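Local atomic coordinates of monomethylamine methyltransferase MtmB1 (Methanosarcina barkeri, PDB entry 1NTH), a protein that transfers the methyl group of monomethylamine to the corrinoid cofactor of its partner protein MtmC, a step of methanogenesis from methylamine. Residues E362-A370 against E382-A390. Residues are numbered along the deposited sequence; the frame is centred on the assembly and turned at random.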
loop_
_atom_site.group_PDB
_atom_site.type_symbol
_atom_site.label_atom_id
_atom_site.label_comp_id
_atom_site.label_asym_id
_atom_site.label_seq_id
_atom_site.Cartn_x
_atom_site.Cartn_y
_atom_site.Cartn_z
ATOM N N GLU A 362 18.839 -11.565 -23.512
ATOM C CA GLU A 362 17.476 -11.184 -23.163
ATOM C C GLU A 362 17.355 -9.674 -22.998
ATOM O O GLU A 362 16.290 -9.105 -23.228
ATOM C CB GLU A 362 17.036 -11.858 -21.861
ATOM C CG GLU A 362 16.657 -13.328 -21.980
ATOM C CD GLU A 362 17.847 -14.255 -22.137
ATOM O OE1 GLU A 362 18.931 -13.948 -21.596
ATOM O OE2 GLU A 362 17.690 -15.308 -22.789
ATOM N N ILE A 363 18.448 -9.030 -22.599
ATOM C CA ILE A 363 18.448 -7.589 -22.378
ATOM C C ILE A 363 19.652 -6.885 -23.006
ATOM O O ILE A 363 20.778 -7.378 -22.931
ATOM C CB ILE A 363 18.445 -7.276 -20.861
ATOM C CG1 ILE A 363 17.193 -7.874 -20.205
ATOM C CG2 ILE A 363 18.503 -5.767 -20.638
ATOM C CD1 ILE A 363 17.187 -7.775 -18.683
ATOM N N LEU A 364 19.401 -5.739 -23.632
ATOM C CA LEU A 364 20.457 -4.925 -24.234
ATOM C C LEU A 364 20.500 -3.658 -23.382
ATOM O O LEU A 364 19.507 -2.936 -23.296
ATOM C CB LEU A 364 20.108 -4.562 -25.682
ATOM C CG LEU A 364 19.684 -5.704 -26.606
ATOM C CD1 LEU A 364 19.511 -5.168 -28.026
ATOM C CD2 LEU A 364 20.728 -6.803 -26.575
ATOM N N SER A 365 21.641 -3.386 -22.753
ATOM C CA SER A 365 21.773 -2.217 -21.882
ATOM C C SER A 365 22.770 -1.207 -22.463
ATOM O O SER A 365 23.982 -1.403 -22.379
ATOM C CB SER A 365 22.229 -2.678 -20.489
ATOM O OG SER A 365 21.990 -1.694 -19.496
ATOM N N GLY A 366 22.249 -0.129 -23.048
ATOM C CA GLY A 366 23.106 0.885 -23.647
ATOM C C GLY A 366 22.437 2.246 -23.729
ATOM O O GLY A 366 21.277 2.380 -23.353
ATOM N N VAL A 367 23.124 3.255 -24.266
ATOM C CA VAL A 367 24.472 3.121 -24.813
ATOM C C VAL A 367 25.425 4.115 -24.147
ATOM O O VAL A 367 25.151 5.312 -24.108
ATOM C CB VAL A 367 24.450 3.404 -26.335
ATOM C CG1 VAL A 367 25.860 3.373 -26.902
ATOM C CG2 VAL A 367 23.553 2.388 -27.039
ATOM N N ALA A 368 26.541 3.621 -23.619
ATOM C CA ALA A 368 27.509 4.504 -22.980
ATOM C C ALA A 368 28.471 5.019 -24.049
ATOM O O ALA A 368 29.618 4.583 -24.138
ATOM C CB ALA A 368 28.266 3.762 -21.903
ATOM N N SER A 369 27.978 5.943 -24.863
ATOM C CA SER A 369 28.765 6.525 -25.942
ATOM C C SER A 369 30.020 7.213 -25.416
ATOM O O SER A 369 30.096 7.574 -24.242
ATOM C CB SER A 369 27.902 7.516 -26.720
ATOM O OG SER A 369 26.710 6.880 -27.149
ATOM N N ALA A 370 31.003 7.391 -26.297
ATOM C CA ALA A 370 32.266 8.017 -25.922
ATOM C C ALA A 370 32.901 7.243 -24.772
ATOM O O ALA A 370 33.529 7.826 -23.883
ATOM C CB ALA A 370 32.040 9.471 -25.522
ATOM N N GLU A 382 20.976 6.949 -29.546
ATOM C CA GLU A 382 21.793 5.745 -29.645
ATOM C C GLU A 382 20.985 4.515 -29.226
ATOM O O GLU A 382 21.142 3.436 -29.800
ATOM C CB GLU A 382 23.054 5.874 -28.783
ATOM C CG GLU A 382 23.974 7.021 -29.207
ATOM C CD GLU A 382 23.866 8.228 -28.291
ATOM O OE1 GLU A 382 24.247 8.110 -27.105
ATOM O OE2 GLU A 382 23.397 9.292 -28.753
ATOM N N ALA A 383 20.122 4.683 -28.229
ATOM C CA ALA A 383 19.285 3.584 -27.763
ATOM C C ALA A 383 18.228 3.255 -28.814
ATOM O O ALA A 383 17.818 2.102 -28.957
ATOM C CB ALA A 383 18.614 3.955 -26.439
ATOM N N ARG A 384 17.773 4.269 -29.545
ATOM C CA ARG A 384 16.780 4.037 -30.585
ATOM C C ARG A 384 17.382 3.125 -31.656
ATOM O O ARG A 384 16.737 2.188 -32.119
ATOM C CB ARG A 384 16.342 5.356 -31.232
ATOM C CG ARG A 384 15.296 5.164 -32.325
ATOM C CD ARG A 384 15.149 6.397 -33.204
ATOM N NE ARG A 384 14.647 7.555 -32.473
ATOM C CZ ARG A 384 14.408 8.738 -33.030
ATOM N NH1 ARG A 384 14.627 8.914 -34.328
ATOM N NH2 ARG A 384 13.951 9.742 -32.295
ATOM N N MET A 385 18.626 3.402 -32.044
ATOM C CA MET A 385 19.281 2.586 -33.058
ATOM C C MET A 385 19.477 1.170 -32.531
ATOM O O MET A 385 19.249 0.191 -33.244
ATOM C CB MET A 385 20.633 3.188 -33.443
ATOM C CG MET A 385 21.337 2.446 -34.578
ATOM S SD MET A 385 20.401 2.469 -36.136
ATOM C CE MET A 385 20.924 4.042 -36.806
ATOM N N MET A 386 19.901 1.067 -31.274
ATOM C CA MET A 386 20.121 -0.228 -30.642
ATOM C C MET A 386 18.836 -1.052 -30.738
ATOM O O MET A 386 18.867 -2.237 -31.077
ATOM C CB MET A 386 20.530 -0.023 -29.176
ATOM C CG MET A 386 20.827 -1.298 -28.399
ATOM S SD MET A 386 21.417 -0.956 -26.714
ATOM C CE MET A 386 19.889 -0.482 -25.898
ATOM N N GLY A 387 17.704 -0.406 -30.466
ATOM C CA GLY A 387 16.423 -1.087 -30.523
ATOM C C GLY A 387 15.956 -1.451 -31.922
ATOM O O GLY A 387 15.465 -2.557 -32.144
ATOM N N GLU A 388 16.096 -0.530 -32.872
ATOM C CA GLU A 388 15.672 -0.806 -34.245
ATOM C C GLU A 388 16.486 -1.941 -34.851
ATOM O O GLU A 388 15.954 -2.793 -35.565
ATOM C CB GLU A 388 15.814 0.441 -35.121
ATOM C CG GLU A 388 14.724 1.473 -34.908
ATOM C CD GLU A 388 14.369 2.205 -36.189
ATOM O OE1 GLU A 388 15.116 3.125 -36.587
ATOM O OE2 GLU A 388 13.342 1.844 -36.805
ATOM N N VAL A 389 17.781 -1.944 -34.563
ATOM C CA VAL A 389 18.665 -2.975 -35.078
ATOM C C VAL A 389 18.317 -4.329 -34.465
ATOM O O VAL A 389 18.391 -5.359 -35.137
ATOM C CB VAL A 389 20.141 -2.622 -34.800
ATOM C CG1 VAL A 389 21.042 -3.796 -35.158
ATOM C CG2 VAL A 389 20.534 -1.395 -35.621
ATOM N N ALA A 390 17.926 -4.330 -33.193
ATOM C CA ALA A 390 17.552 -5.577 -32.533
ATOM C C ALA A 390 16.319 -6.161 -33.221
ATOM O O ALA A 390 16.237 -7.368 -33.453
ATOM C CB ALA A 390 17.267 -5.330 -31.050
HETATM O O HOH W 1 22.946 6.399 -25.007
#
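The carboxylate of E382 receives the hydroxyl of S369 from above its plane: S369 OG donates to E382 OE1 over 2.8 Å, rising 44° out of that plane. A water lies within hydrogen-bonding distance of both E382 OE1 (3.0 Å) and the backbone O of V367, while OE2 is hydrogen-bonded to Y440 OH and T379 OG1, so both ends of this buried group are gripped. A leucine in place of E382 would probably leave the S369 hydroxyl without its acceptor and the water without one of its neighbours, and strip Y440 of its carboxylate partner. Nearer the backbone, the CB atoms of V367 and E382 meet at 3.7 Å.

One helical turn on, M386 runs its chain out from the helix, CG anti to the backbone N (chi1 -179°), and bends at the last torsion. Its CE thereby settles against the strand backbone, 3.6 Å from L364 O, and its SD lies near G366, which offers no side chain in the way. L364 and M386 point past one another, L364 CB lying 4.0 Å from M386 SD, and L364 CD1 touches A390 CB at 3.8 Å.

On the strand's other side, S365 bonds to Q127 and to the pyrrolysine at position 202. The axes of strand 363-366 and helix segment 382-390, nearly antiparallel (158°), come within 9.3 Å: strand and following outer helix pack as a beta/alpha unit of the TIM barrel.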